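Local coordinates for protein trehalose monomycolate exporter MmpL3 (Mycobacterium tuberculosis, PDB 7NVH) that exports trehalose monomycolate, a mycolic acid carrier for the mycobacterial cell envelope, probably using the proton gradient as other RND-family transporters do, at residues A[2-10]-A[270-279]. Numbering follows the deposited sequence.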
loop_
_atom_site.group_PDB
_atom_site.type_symbol
_atom_site.label_atom_id
_atom_site.label_comp_id
_atom_site.label_asym_id
_atom_site.label_seq_id
_atom_site.Cartn_x
_atom_site.Cartn_y
_atom_site.Cartn_z
ATOM N N PHE A 2 7.526 -21.007 24.993
ATOM C CA PHE A 2 7.577 -21.732 23.730
ATOM C C PHE A 2 7.866 -23.211 23.934
ATOM O O PHE A 2 7.491 -24.031 23.091
ATOM C CB PHE A 2 8.625 -21.115 22.808
ATOM C CG PHE A 2 8.183 -19.838 22.166
ATOM C CD1 PHE A 2 8.700 -18.625 22.579
ATOM C CD2 PHE A 2 7.246 -19.848 21.150
ATOM C CE1 PHE A 2 8.294 -17.449 21.991
ATOM C CE2 PHE A 2 6.837 -18.675 20.559
ATOM C CZ PHE A 2 7.362 -17.473 20.981
ATOM N N ALA A 3 8.530 -23.570 25.031
ATOM C CA ALA A 3 8.788 -24.969 25.337
ATOM C C ALA A 3 7.588 -25.661 25.960
ATOM O O ALA A 3 7.617 -26.884 26.133
ATOM C CB ALA A 3 9.993 -25.092 26.271
ATOM N N TRP A 4 6.547 -24.911 26.308
ATOM C CA TRP A 4 5.289 -25.474 26.775
ATOM C C TRP A 4 4.294 -25.626 25.635
ATOM O O TRP A 4 3.571 -26.629 25.567
ATOM C CB TRP A 4 4.707 -24.590 27.882
ATOM C CG TRP A 4 3.310 -24.922 28.271
ATOM C CD1 TRP A 4 2.917 -25.741 29.284
ATOM C CD2 TRP A 4 2.111 -24.421 27.671
ATOM N NE1 TRP A 4 1.548 -25.793 29.345
ATOM C CE2 TRP A 4 1.029 -24.990 28.363
ATOM C CE3 TRP A 4 1.849 -23.553 26.609
ATOM C CZ2 TRP A 4 -0.293 -24.721 28.029
ATOM C CZ3 TRP A 4 0.538 -23.287 26.279
ATOM C CH2 TRP A 4 -0.517 -23.867 26.986
ATOM N N TRP A 5 4.253 -24.646 24.731
ATOM C CA TRP A 5 3.400 -24.766 23.558
ATOM C C TRP A 5 3.834 -25.924 22.677
ATOM O O TRP A 5 2.991 -26.576 22.059
ATOM C CB TRP A 5 3.400 -23.466 22.757
ATOM C CG TRP A 5 2.425 -23.478 21.617
ATOM C CD1 TRP A 5 2.690 -23.189 20.313
ATOM C CD2 TRP A 5 1.027 -23.788 21.682
ATOM N NE1 TRP A 5 1.549 -23.306 19.562
ATOM C CE2 TRP A 5 0.514 -23.671 20.380
ATOM C CE3 TRP A 5 0.160 -24.152 22.716
ATOM C CZ2 TRP A 5 -0.822 -23.908 20.083
ATOM C CZ3 TRP A 5 -1.163 -24.388 22.418
ATOM C CH2 TRP A 5 -1.642 -24.264 21.114
ATOM N N GLY A 6 5.135 -26.198 22.606
ATOM C CA GLY A 6 5.594 -27.346 21.848
ATOM C C GLY A 6 5.064 -28.658 22.385
ATOM O O GLY A 6 4.802 -29.587 21.619
ATOM N N ARG A 7 4.899 -28.755 23.701
ATOM C CA ARG A 7 4.380 -29.971 24.311
ATOM C C ARG A 7 2.864 -30.043 24.290
ATOM O O ARG A 7 2.309 -31.147 24.294
ATOM C CB ARG A 7 4.862 -30.090 25.758
ATOM C CG ARG A 7 6.364 -30.018 25.923
ATOM C CD ARG A 7 6.746 -30.114 27.382
ATOM N NE ARG A 7 6.476 -31.443 27.919
ATOM C CZ ARG A 7 7.325 -32.461 27.847
ATOM N NH1 ARG A 7 8.502 -32.304 27.261
ATOM N NH2 ARG A 7 6.998 -33.637 28.364
ATOM N N THR A 8 2.176 -28.901 24.284
ATOM C CA THR A 8 0.719 -28.921 24.271
ATOM C C THR A 8 0.119 -28.873 22.872
ATOM O O THR A 8 -1.068 -29.174 22.720
ATOM C CB THR A 8 0.157 -27.762 25.096
ATOM O OG1 THR A 8 0.627 -26.522 24.559
ATOM C CG2 THR A 8 0.585 -27.889 26.543
ATOM N N VAL A 9 0.895 -28.508 21.850
ATOM C CA VAL A 9 0.386 -28.551 20.483
ATOM C C VAL A 9 0.460 -29.950 19.900
ATOM O O VAL A 9 -0.103 -30.196 18.827
ATOM C CB VAL A 9 1.153 -27.562 19.585
ATOM C CG1 VAL A 9 2.522 -28.110 19.233
ATOM C CG2 VAL A 9 0.355 -27.220 18.334
ATOM N N TYR A 10 1.131 -30.876 20.576
ATOM C CA TYR A 10 1.176 -32.261 20.132
ATOM C C TYR A 10 0.174 -33.145 20.853
ATOM O O TYR A 10 -0.399 -34.045 20.235
ATOM C CB TYR A 10 2.578 -32.844 20.309
ATOM C CG TYR A 10 2.713 -34.227 19.717
ATOM C CD1 TYR A 10 2.996 -34.402 18.372
ATOM C CD2 TYR A 10 2.537 -35.359 20.499
ATOM C CE1 TYR A 10 3.110 -35.660 17.827
ATOM C CE2 TYR A 10 2.647 -36.620 19.960
ATOM C CZ TYR A 10 2.934 -36.765 18.625
ATOM O OH TYR A 10 3.047 -38.024 18.084
ATOM N N THR A 270 8.744 -38.209 16.487
ATOM C CA THR A 270 7.811 -37.198 15.997
ATOM C C THR A 270 7.516 -36.143 17.056
ATOM O O THR A 270 7.515 -34.942 16.764
ATOM C CB THR A 270 6.518 -37.861 15.531
ATOM O OG1 THR A 270 6.829 -39.028 14.761
ATOM C CG2 THR A 270 5.717 -36.899 14.679
ATOM N N GLU A 271 7.259 -36.568 18.295
ATOM C CA GLU A 271 6.915 -35.606 19.337
ATOM C C GLU A 271 8.097 -34.709 19.682
ATOM O O GLU A 271 7.939 -33.489 19.813
ATOM C CB GLU A 271 6.413 -36.329 20.582
ATOM C CG GLU A 271 6.107 -35.396 21.736
ATOM C CD GLU A 271 5.465 -36.106 22.908
ATOM O OE1 GLU A 271 5.301 -37.341 22.836
ATOM O OE2 GLU A 271 5.122 -35.426 23.899
ATOM N N THR A 272 9.286 -35.295 19.837
ATOM C CA THR A 272 10.468 -34.497 20.149
ATOM C C THR A 272 10.802 -33.549 19.009
ATOM O O THR A 272 11.193 -32.400 19.240
ATOM C CB THR A 272 11.654 -35.410 20.450
ATOM O OG1 THR A 272 11.329 -36.263 21.553
ATOM C CG2 THR A 272 12.880 -34.595 20.800
ATOM N N ALA A 273 10.657 -34.014 17.768
ATOM C CA ALA A 273 10.901 -33.144 16.626
ATOM C C ALA A 273 9.945 -31.963 16.628
ATOM O O ALA A 273 10.351 -30.828 16.361
ATOM C CB ALA A 273 10.776 -33.932 15.325
ATOM N N VAL A 274 8.670 -32.207 16.936
ATOM C CA VAL A 274 7.696 -31.121 16.983
ATOM C C VAL A 274 8.041 -30.143 18.097
ATOM O O VAL A 274 7.995 -28.923 17.905
ATOM C CB VAL A 274 6.272 -31.682 17.140
ATOM C CG1 VAL A 274 5.300 -30.569 17.475
ATOM C CG2 VAL A 274 5.843 -32.382 15.865
ATOM N N ARG A 275 8.402 -30.655 19.274
ATOM C CA ARG A 275 8.743 -29.770 20.382
ATOM C C ARG A 275 9.943 -28.897 20.039
ATOM O O ARG A 275 9.935 -27.686 20.282
ATOM C CB ARG A 275 9.015 -30.584 21.646
ATOM C CG ARG A 275 8.883 -29.778 22.922
ATOM C CD ARG A 275 9.697 -30.375 24.050
ATOM N NE ARG A 275 9.338 -31.765 24.304
ATOM C CZ ARG A 275 10.218 -32.754 24.400
ATOM N NH1 ARG A 275 11.512 -32.505 24.262
ATOM N NH2 ARG A 275 9.805 -33.991 24.634
ATOM N N ARG A 276 10.984 -29.495 19.457
ATOM C CA ARG A 276 12.192 -28.737 19.151
ATOM C C ARG A 276 11.955 -27.735 18.028
ATOM O O ARG A 276 12.431 -26.592 18.097
ATOM C CB ARG A 276 13.328 -29.689 18.797
ATOM C CG ARG A 276 13.796 -30.533 19.965
ATOM C CD ARG A 276 14.829 -31.546 19.529
ATOM N NE ARG A 276 16.001 -30.904 18.946
ATOM C CZ ARG A 276 17.088 -30.576 19.634
ATOM N NH1 ARG A 276 17.155 -30.832 20.933
ATOM N NH2 ARG A 276 18.108 -29.992 19.023
ATOM N N THR A 277 11.223 -28.136 16.984
ATOM C CA THR A 277 10.944 -27.193 15.912
ATOM C C THR A 277 10.072 -26.051 16.404
ATOM O O THR A 277 10.271 -24.912 15.979
ATOM C CB THR A 277 10.310 -27.886 14.704
ATOM O OG1 THR A 277 10.250 -26.963 13.611
ATOM C CG2 THR A 277 8.909 -28.360 14.999
ATOM N N VAL A 278 9.147 -26.308 17.332
ATOM C CA VAL A 278 8.433 -25.200 17.958
ATOM C C VAL A 278 9.425 -24.291 18.666
ATOM O O VAL A 278 9.651 -23.155 18.239
ATOM C CB VAL A 278 7.350 -25.716 18.919
ATOM C CG1 VAL A 278 6.856 -24.587 19.801
ATOM C CG2 VAL A 278 6.195 -26.304 18.136
ATOM N N ILE A 279 10.116 -24.830 19.674
ATOM C CA ILE A 279 11.052 -24.098 20.523
ATOM C C ILE A 279 11.939 -23.163 19.713
ATOM O O ILE A 279 12.157 -22.011 20.104
ATOM C CB ILE A 279 11.911 -25.074 21.347
ATOM C CG1 ILE A 279 11.089 -25.684 22.478
ATOM C CG2 ILE A 279 13.130 -24.377 21.910
ATOM C CD1 ILE A 279 11.871 -26.642 23.337
#
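Tyr-10 and Glu-271 both swing CG opposite their own backbone N (chi1 -173° and 177°), which carries the phenol across to helix 270-297 and lays the glutamate stem over one ring face. Glu-271 CB stands 4.0 Å from the Tyr-10 ring centroid, a CH-pi contact; the two methylenes of glutamate give the ring an apolar cover while its carboxylate stays polar. Arg-13 adds a cation-pi contact to the same tyrosine. Gly-6, with only hydrogens on its CA, lets the backbones close to 4.2 Å (Gly-6 CA to Arg-275 CA). Val-278 then fits as a knob among Phe-2, Trp-5, Gly-6 and Val-9, its CG1 methyl 3.7 Å from Gly-6 CA. Pro-330 of helix 305-336 touches both Val-9 and Val-278, while Trp-5 NE1 donates a hydrogen bond to Ile-326 O. Ala-3 CB receives Ile-279 CD1 at 3.8 Å. Arg-7 NH1 lies over one face of the Arg-275 guanidinium, like charges whose repulsion Glu-271 may temper, though its carboxylate does not touch Arg-7. This is a single knob-into-hole contact at a close, roughly antiparallel helix crossing (143°), setting N-terminal helix 2-11 against the start of helix 270-297 in the first MMPL-family region of an RND-type transporter.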